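Periplasmic binding protein/LacI transcriptional regulator (PDB 4YLE) probably captures a simple sugar in the periplasm as the solute-binding component of an ABC transporter. Local coordinates at residues V85-I89 with V109-A113; W205-N211 with N231-G237; F141-D145 with V307-V311; V197-Q201 with M217-Y221. All coordinates share one frame; numbering follows the deposited sequence.

Contact 1 (V85-I89 with V109-A113)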
loop_
_atom_site.group_PDB
_atom_site.type_symbol
_atom_site.label_atom_id
_atom_site.label_comp_id
_atom_site.label_asym_id
_atom_site.label_seq_id
_atom_site.Cartn_x
_atom_site.Cartn_y
_atom_site.Cartn_z
ATOM N N VAL A 85 8.438 -7.437 -14.465
ATOM C CA VAL A 85 7.270 -7.886 -15.209
ATOM C C VAL A 85 7.695 -8.352 -16.610
ATOM O O VAL A 85 7.259 -9.409 -17.062
ATOM C CB VAL A 85 6.195 -6.796 -15.299
ATOM C CG1 VAL A 85 4.970 -7.305 -16.055
ATOM C CG2 VAL A 85 5.778 -6.348 -13.878
ATOM N N GLU A 86 8.568 -7.601 -17.278
ATOM C CA GLU A 86 9.069 -8.033 -18.593
ATOM C C GLU A 86 9.750 -9.401 -18.514
ATOM O O GLU A 86 9.554 -10.252 -19.382
ATOM C CB GLU A 86 10.019 -6.976 -19.173
ATOM C CG GLU A 86 9.264 -5.687 -19.459
ATOM C CD GLU A 86 10.005 -4.699 -20.337
ATOM O OE1 GLU A 86 11.186 -4.389 -20.045
ATOM O OE2 GLU A 86 9.380 -4.214 -21.308
ATOM N N GLN A 87 10.500 -9.629 -17.439
ATOM C CA GLN A 87 11.180 -10.906 -17.224
ATOM C C GLN A 87 10.159 -12.023 -16.954
ATOM O O GLN A 87 10.387 -13.186 -17.289
ATOM C CB GLN A 87 12.175 -10.748 -16.070
ATOM C CG GLN A 87 12.739 -12.027 -15.460
ATOM C CD GLN A 87 13.372 -11.761 -14.089
ATOM O OE1 GLN A 87 13.864 -10.654 -13.819
ATOM N NE2 GLN A 87 13.337 -12.763 -13.211
HETATM N N MSE A 88 9.028 -11.664 -16.351
HETATM C CA MSE A 88 7.952 -12.629 -16.136
HETATM C C MSE A 88 7.278 -12.977 -17.467
HETATM O O MSE A 88 6.786 -14.089 -17.644
HETATM C CB MSE A 88 6.914 -12.083 -15.139
HETATM C CG MSE A 88 7.425 -11.958 -13.712
HETATM SE SE MSE A 88 8.174 -13.610 -12.952
HETATM C CE MSE A 88 10.096 -13.236 -13.104
ATOM N N ILE A 89 7.248 -12.027 -18.398
ATOM C CA ILE A 89 6.609 -12.275 -19.693
ATOM C C ILE A 89 7.467 -13.224 -20.527
ATOM O O ILE A 89 6.930 -14.037 -21.278
ATOM C CB ILE A 89 6.346 -10.958 -20.483
ATOM C CG1 ILE A 89 5.362 -10.074 -19.713
ATOM C CG2 ILE A 89 5.774 -11.258 -21.865
ATOM C CD1 ILE A 89 5.069 -8.715 -20.307
ATOM N N VAL A 109 3.455 -2.191 -19.537
ATOM C CA VAL A 109 3.989 -3.536 -19.481
ATOM C C VAL A 109 2.866 -4.514 -19.104
ATOM O O VAL A 109 2.898 -5.682 -19.494
ATOM C CB VAL A 109 5.184 -3.638 -18.497
ATOM C CG1 VAL A 109 4.727 -3.467 -17.042
ATOM C CG2 VAL A 109 5.926 -4.963 -18.691
ATOM N N VAL A 110 1.870 -4.045 -18.356
ATOM C CA VAL A 110 0.675 -4.865 -18.131
ATOM C C VAL A 110 0.016 -5.163 -19.468
ATOM O O VAL A 110 -0.371 -6.298 -19.730
ATOM C CB VAL A 110 -0.354 -4.183 -17.209
ATOM C CG1 VAL A 110 -1.700 -4.913 -17.241
ATOM C CG2 VAL A 110 0.179 -4.094 -15.775
ATOM N N LYS A 111 -0.146 -4.135 -20.292
ATOM C CA LYS A 111 -0.709 -4.339 -21.633
ATOM C C LYS A 111 0.090 -5.404 -22.393
ATOM O O LYS A 111 -0.483 -6.322 -22.977
ATOM C CB LYS A 111 -0.724 -3.025 -22.411
ATOM N N LYS A 112 1.413 -5.272 -22.362
ATOM C CA LYS A 112 2.337 -6.231 -22.972
ATOM C C LYS A 112 2.036 -7.650 -22.511
ATOM O O LYS A 112 1.914 -8.569 -23.317
ATOM C CB LYS A 112 3.776 -5.831 -22.617
ATOM C CG LYS A 112 4.912 -6.632 -23.259
ATOM C CD LYS A 112 6.258 -5.924 -22.976
ATOM C CE LYS A 112 7.403 -6.891 -22.674
ATOM N NZ LYS A 112 7.732 -7.771 -23.831
ATOM N N ALA A 113 1.889 -7.809 -21.199
ATOM C CA ALA A 113 1.584 -9.099 -20.610
ATOM C C ALA A 113 0.238 -9.621 -21.085
ATOM O O ALA A 113 0.111 -10.793 -21.434
ATOM C CB ALA A 113 1.594 -8.990 -19.062
HETATM O O HOH W 1 9.572 -9.033 -21.992
#

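Contact 2 (W205-N211 with N231-G237)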
loop_
_atom_site.group_PDB
_atom_site.type_symbol
_atom_site.label_atom_id
_atom_site.label_comp_id
_atom_site.label_asym_id
_atom_site.label_seq_id
_atom_site.Cartn_x
_atom_site.Cartn_y
_atom_site.Cartn_z
ATOM N N TRP A 205 6.804 6.736 0.994
ATOM C CA TRP A 205 6.576 5.446 1.639
ATOM C C TRP A 205 7.744 4.993 2.495
ATOM O O TRP A 205 7.698 3.886 3.049
ATOM C CB TRP A 205 6.279 4.329 0.632
ATOM C CG TRP A 205 5.071 4.446 -0.247
ATOM C CD1 TRP A 205 5.045 4.327 -1.601
ATOM C CD2 TRP A 205 3.692 4.617 0.164
ATOM N NE1 TRP A 205 3.757 4.426 -2.064
ATOM C CE2 TRP A 205 2.907 4.595 -1.003
ATOM C CE3 TRP A 205 3.062 4.803 1.397
ATOM C CZ2 TRP A 205 1.519 4.748 -0.976
ATOM C CZ3 TRP A 205 1.673 4.933 1.426
ATOM C CH2 TRP A 205 0.923 4.908 0.243
ATOM N N GLU A 206 8.778 5.828 2.601
ATOM C CA GLU A 206 10.032 5.453 3.247
ATOM C C GLU A 206 10.223 6.053 4.648
ATOM O O GLU A 206 9.783 7.167 4.941
ATOM C CB GLU A 206 11.229 5.874 2.378
ATOM C CG GLU A 206 11.189 5.385 0.920
ATOM C CD GLU A 206 11.579 3.926 0.698
ATOM O OE1 GLU A 206 11.736 3.128 1.654
ATOM O OE2 GLU A 206 11.716 3.564 -0.497
ATOM N N ILE A 207 10.934 5.307 5.482
ATOM C CA ILE A 207 11.249 5.741 6.835
ATOM C C ILE A 207 12.023 7.044 6.836
ATOM O O ILE A 207 11.661 8.006 7.543
ATOM C CB ILE A 207 12.078 4.679 7.590
ATOM C CG1 ILE A 207 11.265 3.390 7.719
ATOM C CG2 ILE A 207 12.498 5.205 8.954
ATOM C CD1 ILE A 207 12.024 2.218 8.395
ATOM N N ASP A 208 13.100 7.118 6.064
ATOM C CA ASP A 208 13.944 8.289 6.227
ATOM C C ASP A 208 13.347 9.513 5.513
ATOM O O ASP A 208 13.415 10.615 6.048
ATOM C CB ASP A 208 15.386 8.018 5.789
ATOM C CG ASP A 208 15.491 7.359 4.457
ATOM O OD1 ASP A 208 14.450 7.183 3.781
ATOM O OD2 ASP A 208 16.640 7.006 4.097
ATOM N N LYS A 209 12.748 9.356 4.342
ATOM C CA LYS A 209 12.044 10.490 3.744
ATOM C C LYS A 209 10.849 10.923 4.643
ATOM O O LYS A 209 10.620 12.116 4.804
ATOM C CB LYS A 209 11.599 10.145 2.331
ATOM C CG LYS A 209 10.938 11.288 1.582
ATOM C CD LYS A 209 11.911 12.347 1.157
ATOM C CE LYS A 209 11.179 13.451 0.420
ATOM N NZ LYS A 209 12.088 14.546 0.008
ATOM N N GLY A 210 10.122 9.968 5.242
ATOM C CA GLY A 210 9.067 10.281 6.203
ATOM C C GLY A 210 9.586 11.092 7.377
ATOM O O GLY A 210 8.946 12.077 7.810
ATOM N N ASN A 211 10.748 10.677 7.890
ATOM C CA ASN A 211 11.408 11.374 8.984
ATOM C C ASN A 211 11.748 12.792 8.584
ATOM O O ASN A 211 11.532 13.736 9.361
ATOM C CB ASN A 211 12.677 10.629 9.414
ATOM C CG ASN A 211 13.478 11.395 10.451
ATOM O OD1 ASN A 211 14.468 12.039 10.120
ATOM N ND2 ASN A 211 13.046 11.332 11.708
ATOM N N ASN A 231 1.787 5.347 5.716
ATOM C CA ASN A 231 2.133 3.951 6.052
ATOM C C ASN A 231 2.951 3.917 7.335
ATOM O O ASN A 231 3.355 4.960 7.841
ATOM C CB ASN A 231 2.819 3.253 4.858
ATOM C CG ASN A 231 4.251 3.642 4.674
ATOM O OD1 ASN A 231 4.702 4.643 5.217
ATOM N ND2 ASN A 231 4.990 2.841 3.898
ATOM N N ASP A 232 3.115 2.727 7.888
ATOM C CA ASP A 232 3.804 2.562 9.144
ATOM C C ASP A 232 5.283 2.933 9.039
ATOM O O ASP A 232 5.863 3.454 9.996
ATOM C CB ASP A 232 3.672 1.141 9.653
ATOM C CG ASP A 232 2.300 0.857 10.317
ATOM O OD1 ASP A 232 1.479 1.780 10.498
ATOM O OD2 ASP A 232 2.064 -0.335 10.638
ATOM N N ASN A 233 5.907 2.662 7.899
ATOM C CA ASN A 233 7.325 3.006 7.755
ATOM C C ASN A 233 7.504 4.525 7.886
ATOM O O ASN A 233 8.427 5.000 8.592
ATOM C CB ASN A 233 7.893 2.494 6.441
ATOM C CG ASN A 233 8.327 1.055 6.535
ATOM O OD1 ASN A 233 8.523 0.523 7.647
ATOM N ND2 ASN A 233 8.541 0.428 5.392
HETATM N N MSE A 234 6.619 5.284 7.247
HETATM C CA MSE A 234 6.716 6.732 7.396
HETATM C C MSE A 234 6.399 7.135 8.821
HETATM O O MSE A 234 7.011 8.091 9.333
HETATM C CB MSE A 234 5.827 7.433 6.405
HETATM C CG MSE A 234 6.416 7.387 5.025
HETATM SE SE MSE A 234 5.457 8.369 3.685
HETATM C CE MSE A 234 3.701 7.618 4.023
ATOM N N ALA A 235 5.470 6.423 9.468
ATOM C CA ALA A 235 5.140 6.689 10.868
ATOM C C ALA A 235 6.340 6.447 11.778
ATOM O O ALA A 235 6.535 7.205 12.716
ATOM C CB ALA A 235 3.973 5.857 11.314
ATOM N N ILE A 236 7.138 5.409 11.496
ATOM C CA ILE A 236 8.359 5.137 12.258
ATOM C C ILE A 236 9.293 6.322 12.094
ATOM O O ILE A 236 9.882 6.797 13.071
ATOM C CB ILE A 236 9.034 3.820 11.790
ATOM C CG1 ILE A 236 8.171 2.640 12.233
ATOM C CG2 ILE A 236 10.460 3.705 12.309
ATOM C CD1 ILE A 236 8.579 1.288 11.616
ATOM N N GLY A 237 9.424 6.821 10.871
ATOM C CA GLY A 237 10.176 8.042 10.650
ATOM C C GLY A 237 9.648 9.206 11.464
ATOM O O GLY A 237 10.452 9.942 12.104
HETATM O O HOH W 2 8.605 1.376 2.760
#

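Contact 3 (F141-D145 with V307-V311)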
loop_
_atom_site.group_PDB
_atom_site.type_symbol
_atom_site.label_atom_id
_atom_site.label_comp_id
_atom_site.label_asym_id
_atom_site.label_seq_id
_atom_site.Cartn_x
_atom_site.Cartn_y
_atom_site.Cartn_z
ATOM N N PHE A 141 -9.231 -5.802 -9.997
ATOM C CA PHE A 141 -8.537 -5.276 -8.827
ATOM C C PHE A 141 -8.986 -6.019 -7.588
ATOM O O PHE A 141 -10.188 -6.277 -7.416
ATOM C CB PHE A 141 -8.790 -3.763 -8.683
ATOM C CG PHE A 141 -8.050 -3.161 -7.524
ATOM C CD1 PHE A 141 -6.676 -3.109 -7.541
ATOM C CD2 PHE A 141 -8.712 -2.713 -6.400
ATOM C CE1 PHE A 141 -5.966 -2.591 -6.438
ATOM C CE2 PHE A 141 -8.004 -2.191 -5.327
ATOM C CZ PHE A 141 -6.651 -2.145 -5.355
ATOM N N VAL A 142 -8.004 -6.407 -6.776
ATOM C CA VAL A 142 -8.201 -6.908 -5.421
ATOM C C VAL A 142 -7.442 -6.020 -4.453
ATOM O O VAL A 142 -6.218 -5.945 -4.487
ATOM C CB VAL A 142 -7.711 -8.356 -5.311
ATOM C CG1 VAL A 142 -7.892 -8.891 -3.900
ATOM C CG2 VAL A 142 -8.411 -9.225 -6.335
ATOM N N GLY A 143 -8.169 -5.311 -3.605
ATOM C CA GLY A 143 -7.546 -4.528 -2.570
ATOM C C GLY A 143 -8.575 -3.705 -1.832
ATOM O O GLY A 143 -9.797 -3.801 -2.084
ATOM N N PRO A 144 -8.079 -2.880 -0.910
ATOM C CA PRO A 144 -8.923 -2.098 -0.013
ATOM C C PRO A 144 -9.365 -0.757 -0.549
ATOM O O PRO A 144 -8.787 -0.177 -1.468
ATOM C CB PRO A 144 -8.021 -1.891 1.184
ATOM C CG PRO A 144 -6.666 -1.778 0.585
ATOM C CD PRO A 144 -6.672 -2.841 -0.487
ATOM N N ASP A 145 -10.387 -0.239 0.116
ATOM C CA ASP A 145 -10.806 1.132 -0.078
ATOM C C ASP A 145 -9.959 1.954 0.893
ATOM O O ASP A 145 -10.223 1.974 2.108
ATOM C CB ASP A 145 -12.300 1.297 0.194
ATOM C CG ASP A 145 -12.775 2.725 0.022
ATOM O OD1 ASP A 145 -11.991 3.649 0.324
ATOM O OD2 ASP A 145 -13.949 2.949 -0.400
ATOM N N VAL A 307 -13.269 -6.854 -6.145
ATOM C CA VAL A 307 -13.109 -7.546 -4.868
ATOM C C VAL A 307 -12.509 -6.607 -3.836
ATOM O O VAL A 307 -11.301 -6.343 -3.861
ATOM C CB VAL A 307 -12.196 -8.781 -4.984
ATOM C CG1 VAL A 307 -12.007 -9.455 -3.605
ATOM C CG2 VAL A 307 -12.736 -9.761 -6.018
ATOM N N GLU A 308 -13.345 -6.091 -2.937
ATOM C CA GLU A 308 -12.833 -5.206 -1.898
ATOM C C GLU A 308 -12.413 -6.024 -0.703
ATOM O O GLU A 308 -13.191 -6.818 -0.183
ATOM C CB GLU A 308 -13.867 -4.170 -1.467
ATOM C CG GLU A 308 -13.264 -3.136 -0.514
ATOM C CD GLU A 308 -14.267 -2.111 -0.051
ATOM O OE1 GLU A 308 -14.995 -1.605 -0.917
ATOM O OE2 GLU A 308 -14.328 -1.833 1.175
ATOM N N THR A 309 -11.184 -5.803 -0.253
ATOM C CA THR A 309 -10.686 -6.478 0.935
ATOM C C THR A 309 -10.789 -5.499 2.093
ATOM O O THR A 309 -10.723 -4.280 1.873
ATOM C CB THR A 309 -9.238 -6.967 0.750
ATOM O OG1 THR A 309 -8.439 -5.924 0.207
ATOM C CG2 THR A 309 -9.155 -8.108 -0.219
ATOM N N PRO A 310 -10.971 -6.010 3.322
ATOM C CA PRO A 310 -11.297 -5.103 4.426
ATOM C C PRO A 310 -10.098 -4.391 5.035
ATOM O O PRO A 310 -8.961 -4.791 4.854
ATOM C CB PRO A 310 -11.927 -6.035 5.459
ATOM C CG PRO A 310 -11.246 -7.354 5.204
ATOM C CD PRO A 310 -11.065 -7.422 3.730
ATOM N N VAL A 311 -10.396 -3.321 5.766
ATOM C CA VAL A 311 -9.389 -2.608 6.541
ATOM C C VAL A 311 -9.914 -2.394 7.970
ATOM O O VAL A 311 -11.008 -1.893 8.154
ATOM C CB VAL A 311 -9.074 -1.260 5.924
ATOM C CG1 VAL A 311 -8.043 -0.536 6.781
ATOM C CG2 VAL A 311 -8.556 -1.418 4.522
HETATM O O HOH W 3 -11.800 -1.826 2.237
HETATM O O HOH W 4 -15.985 0.843 -0.390
#

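Contact 4 (V197-Q201 with M217-Y221)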
loop_
_atom_site.group_PDB
_atom_site.type_symbol
_atom_site.label_atom_id
_atom_site.label_comp_id
_atom_site.label_asym_id
_atom_site.label_seq_id
_atom_site.Cartn_x
_atom_site.Cartn_y
_atom_site.Cartn_z
ATOM N N VAL A 197 -5.593 20.848 8.621
ATOM C CA VAL A 197 -4.415 20.270 7.986
ATOM C C VAL A 197 -3.559 21.393 7.443
ATOM O O VAL A 197 -3.952 22.056 6.486
ATOM C CB VAL A 197 -4.790 19.294 6.841
ATOM C CG1 VAL A 197 -3.553 18.615 6.278
ATOM C CG2 VAL A 197 -5.749 18.248 7.336
ATOM N N VAL A 198 -2.386 21.611 8.029
ATOM C CA VAL A 198 -1.551 22.737 7.617
ATOM C C VAL A 198 -0.467 22.359 6.606
ATOM O O VAL A 198 0.128 23.237 5.989
ATOM C CB VAL A 198 -0.912 23.407 8.852
ATOM C CG1 VAL A 198 -2.031 23.949 9.714
ATOM C CG2 VAL A 198 -0.033 22.413 9.629
ATOM N N SER A 199 -0.228 21.063 6.411
ATOM C CA SER A 199 0.844 20.637 5.514
ATOM C C SER A 199 0.564 19.232 4.998
ATOM O O SER A 199 0.122 18.392 5.760
ATOM C CB SER A 199 2.197 20.673 6.230
ATOM O OG SER A 199 3.259 20.570 5.308
ATOM N N VAL A 200 0.780 19.021 3.700
ATOM C CA VAL A 200 0.716 17.685 3.113
ATOM C C VAL A 200 1.953 17.542 2.253
ATOM O O VAL A 200 2.143 18.331 1.327
ATOM C CB VAL A 200 -0.570 17.454 2.261
ATOM C CG1 VAL A 200 -0.593 16.043 1.667
ATOM C CG2 VAL A 200 -1.820 17.645 3.102
ATOM N N GLN A 201 2.799 16.566 2.582
ATOM C CA GLN A 201 4.051 16.326 1.880
ATOM C C GLN A 201 4.325 14.836 1.768
ATOM O O GLN A 201 3.969 14.056 2.646
ATOM C CB GLN A 201 5.222 16.993 2.601
ATOM C CG GLN A 201 5.084 18.511 2.808
ATOM C CD GLN A 201 6.203 19.066 3.657
ATOM O OE1 GLN A 201 7.378 18.813 3.386
ATOM N NE2 GLN A 201 5.848 19.821 4.703
HETATM N N MSE A 217 7.926 19.508 9.204
HETATM C CA MSE A 217 6.608 19.966 9.624
HETATM C C MSE A 217 6.622 20.435 11.091
HETATM O O MSE A 217 6.018 21.446 11.418
HETATM C CB MSE A 217 5.572 18.852 9.440
HETATM C CG MSE A 217 5.221 18.659 8.039
HETATM SE SE MSE A 217 4.024 17.114 7.946
HETATM C CE MSE A 217 3.690 17.281 6.007
ATOM N N LEU A 218 7.298 19.679 11.958
ATOM C CA LEU A 218 7.449 20.068 13.349
ATOM C C LEU A 218 8.195 21.390 13.466
ATOM O O LEU A 218 7.861 22.247 14.301
ATOM C CB LEU A 218 8.180 18.972 14.139
ATOM C CG LEU A 218 7.359 17.692 14.273
ATOM C CD1 LEU A 218 8.285 16.531 14.628
ATOM C CD2 LEU A 218 6.269 17.812 15.305
ATOM N N ASN A 219 9.218 21.567 12.644
ATOM C CA ASN A 219 9.943 22.841 12.654
ATOM C C ASN A 219 9.061 23.981 12.152
ATOM O O ASN A 219 9.106 25.089 12.696
ATOM C CB ASN A 219 11.223 22.767 11.815
ATOM C CG ASN A 219 12.324 21.972 12.492
ATOM O OD1 ASN A 219 12.497 22.049 13.697
ATOM N ND2 ASN A 219 13.090 21.228 11.712
ATOM N N GLU A 220 8.279 23.720 11.107
ATOM C CA GLU A 220 7.439 24.772 10.504
ATOM C C GLU A 220 6.284 25.182 11.418
ATOM O O GLU A 220 5.879 26.355 11.443
ATOM C CB GLU A 220 6.878 24.303 9.141
ATOM C CG GLU A 220 6.209 25.436 8.344
ATOM C CD GLU A 220 5.734 24.991 6.955
ATOM O OE1 GLU A 220 6.007 23.846 6.545
ATOM O OE2 GLU A 220 5.094 25.802 6.267
ATOM N N TYR A 221 5.741 24.188 12.138
ATOM C CA TYR A 221 4.575 24.369 12.982
ATOM C C TYR A 221 4.855 23.998 14.438
ATOM O O TYR A 221 4.653 22.874 14.865
ATOM C CB TYR A 221 3.414 23.543 12.422
ATOM C CG TYR A 221 3.032 24.074 11.067
ATOM C CD1 TYR A 221 2.306 25.235 10.963
ATOM C CD2 TYR A 221 3.427 23.424 9.895
ATOM C CE1 TYR A 221 1.968 25.747 9.737
ATOM C CE2 TYR A 221 3.094 23.940 8.655
ATOM C CZ TYR A 221 2.368 25.103 8.596
ATOM O OH TYR A 221 2.030 25.620 7.380
HETATM O O HOH W 5 -1.018 25.641 6.074
HETATM O O HOH W 6 7.461 21.749 6.444
#

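Contact 1 (V85-I89 with V109-A113)
In the Rossmann-like lobe built around strands 34-39, 66-72 and 95-98, Val85, Glu86 and Ile89 of helix 78-90 pack against Val109, Lys112 and Ala113 of helix 107-115. The two helices flank strand 95-98 in chain order, as in consecutive beta-alpha-beta units, and their short segments run nearly parallel, 9° apart with axes 9.8 Å from each other. The beta-branched valines fill the buried side of the groove: Val85 CG1 lies 3.7 Å from Val109 CG2. That same methyl, CG2, also supports the CG of Glu86, so the carboxylate is carried outward on an aliphatic stem. Val85 and Ala113 both continue inward onto Ile96 of the strand beneath. Ile89 spans the interhelical gap with a long, slim branch, its CG1 set anti to the carbonyl carbon (chi1 -63°), and places CD1 3.7 Å from Ala113 CB; the small alanine lets that methyl come close to the backbone. Toward solvent, the Lys112 chain passes over Ile89 CD1 and crosses Glu86 at about a right angle. Its methylenes do the touching, with CE 3.6 Å from Glu86 OE2, while Lys112 NZ stays 4.7 Å from Glu86 OE2, so opposite charges are near but not in contact. The ammonium instead reaches the neighbouring helix through one water, which accepts from Lys112 NZ at 2.9 Å and donates to Glu86 O.

Contact 2 (W205-N211 with N231-G237)
Trp205, Ile207, Gly210 and Asn211 meet Asn231, Asn233, Met234 and Gly237 where helices 207-220 and 232-244 of the second lobe of this periplasmic-binding-protein fold start side by side. The short helical segments cross at -51° with axes only 6.9 Å apart. Glycines make this possible: Gly210 and Gly237 both present bare backbone at the crossing. Weak CA-H...O contacts exploit the closeness, among them Gly237 CA to Ile207 O at 3.4 Å.

Conventional hydrogen bonds fasten the helix starts. Asn231 is the N-cap of helix 232-244, its OD1 accepting from Met234 N at 2.9 Å, with the donor above the carbonyl plane. Its CG sits between the backbone N and the carbonyl carbon, and the amide serves both ways: Asn231 ND2 donates to Trp205 O at 3.0 Å and also bonds a bound ligand of unknown identity. Trp205 O takes a second donor, a water that Asn233 ND2 holds from the other segment. Glu206, the N-cap residue of helix 207-220, sends its carboxylate to Glu75 N, in the loop after strand 66-72 of the other lobe. Farther along, Asn211 ND2 donates almost straight (169°) to Gly237 O at 3.0 Å.

Contacts of rings and alkyl groups fill the remainder. The Asn231 amide meets the Trp205 ring at its edge, the planes 54° apart. Ile207 CG1 lies against Asn233 CB, while selenomethionine Met234 bends at chi3 and sets its CE 3.9 Å from Trp205 CE3.

Contact 3 (F141-D145 with V307-V311)
Gly143 and Pro144 meet Thr309 and Val311 in the tight half of this contact, a short parallel strand pairing in the first lobe's sheet; Val307 is its weakly bonded end, and waters bridge Glu308 and Asp145. The firm bond is Thr309 N to Gly143 O at 3.0 Å, although the donor stands well above the carbonyl plane. Thr309 OG1 sits between its backbone N and carbonyl carbon (chi1 48°) and presses on the Gly143 peptide, 3.0 Å from Gly143 C; Gly143, lacking a side chain, leaves room for the Phe141 ring. Pro144 CB and Val311 CG2, at 3.4 Å, are closer than ordinary van der Waals contact, both in buried residues. Toward Val307 the pairing slackens. Gly143 N to Val307 O is a weak 3.3 Å bond, and Val307 N to Phe141 O is also weak. On the wet side the extended Glu308 chain brings like charges near each other, its OE1 4.7 Å from Asp145 OD2, and a water donating to both oxygens probably eases the repulsion. Another water joins Glu308 OE2, Thr309 O and Asp145 N. Asp145 OD1 turns instead to Lys148 N, capping helix 146-160, through which the chain enters the second lobe. Strand 141-144 lies between strands 119-123 and 308-314, bonded to Asn122 by Val142, whose side chain packs on Phe285 and Thr289 of helix 279-295, while Val311 O accepts from Lys152 of helix 146-160.

Contact 4 (V197-Q201 with M217-Y221)
Val198 and Ser199 of strand 196-202 face Tyr221 and Met217 at the C-terminal end of helix 207-220. The backbones stay well apart, with Ser199 CA 7.1 Å from Met217 CA, so side chains bridge the gap. Val198 departs from extended geometry (psi -13°), and Tyr221 is the first residue to leave helical angles, though its N still bonds Met217 O. The aromatic ring turns a face to the strand: Val198 CG2 stands 3.5 Å from the Tyr221 ring centroid, 7° off the normal, a clear CH-pi contact. That methyl sits between the Val198 backbone N and carbonyl carbon, which points it straight at the ring, and a flat tyrosine offers a broad surface to receive it. The strand is an outermost one of the parallel second-lobe sheet, joined to helix 207-220 in a beta-alpha succession; its inner neighbour, strand 166-171, bonds Ser199 and Gln201 through Ile169. Val197 and Val200 pack instead on helix 177-193. Selenomethionine Met217, its chain extended beyond CG, lays its CE against both polar residues, 3.4 Å from Ser199 OG and 3.6 Å from Gln201 NE2. Those residues are tied to each other beside it: Gln201 NE2 donates to Ser199 OG at 2.8 Å, nearly straight and in the amide plane, which fixes the amide's rotation. Gln201 NE2 also donates to a water, and that water donates to Glu220 OE1 at 2.6 Å.

How the contacts relate
Contacts 1 and 3 belong to the first lobe, contacts 2 and 4 to the second. Contact 1 pairs two helices that cover the first lobe's sheet, whereas contact 3 joins two strands within it. Contacts 2 and 4 share helix 207-220, gripping its start and its end, with centres about 15 Å apart. Contact 4 is a surface contact; the other three are partly buried. Contacts 1 and 2 both join neighbouring helices, but branched aliphatic groups space the first pair widely, while glycines and asparagine amides draw the second together near the ligand. Backbone bonding dominates contact 3, aromatic and selenomethionine contacts contact 4.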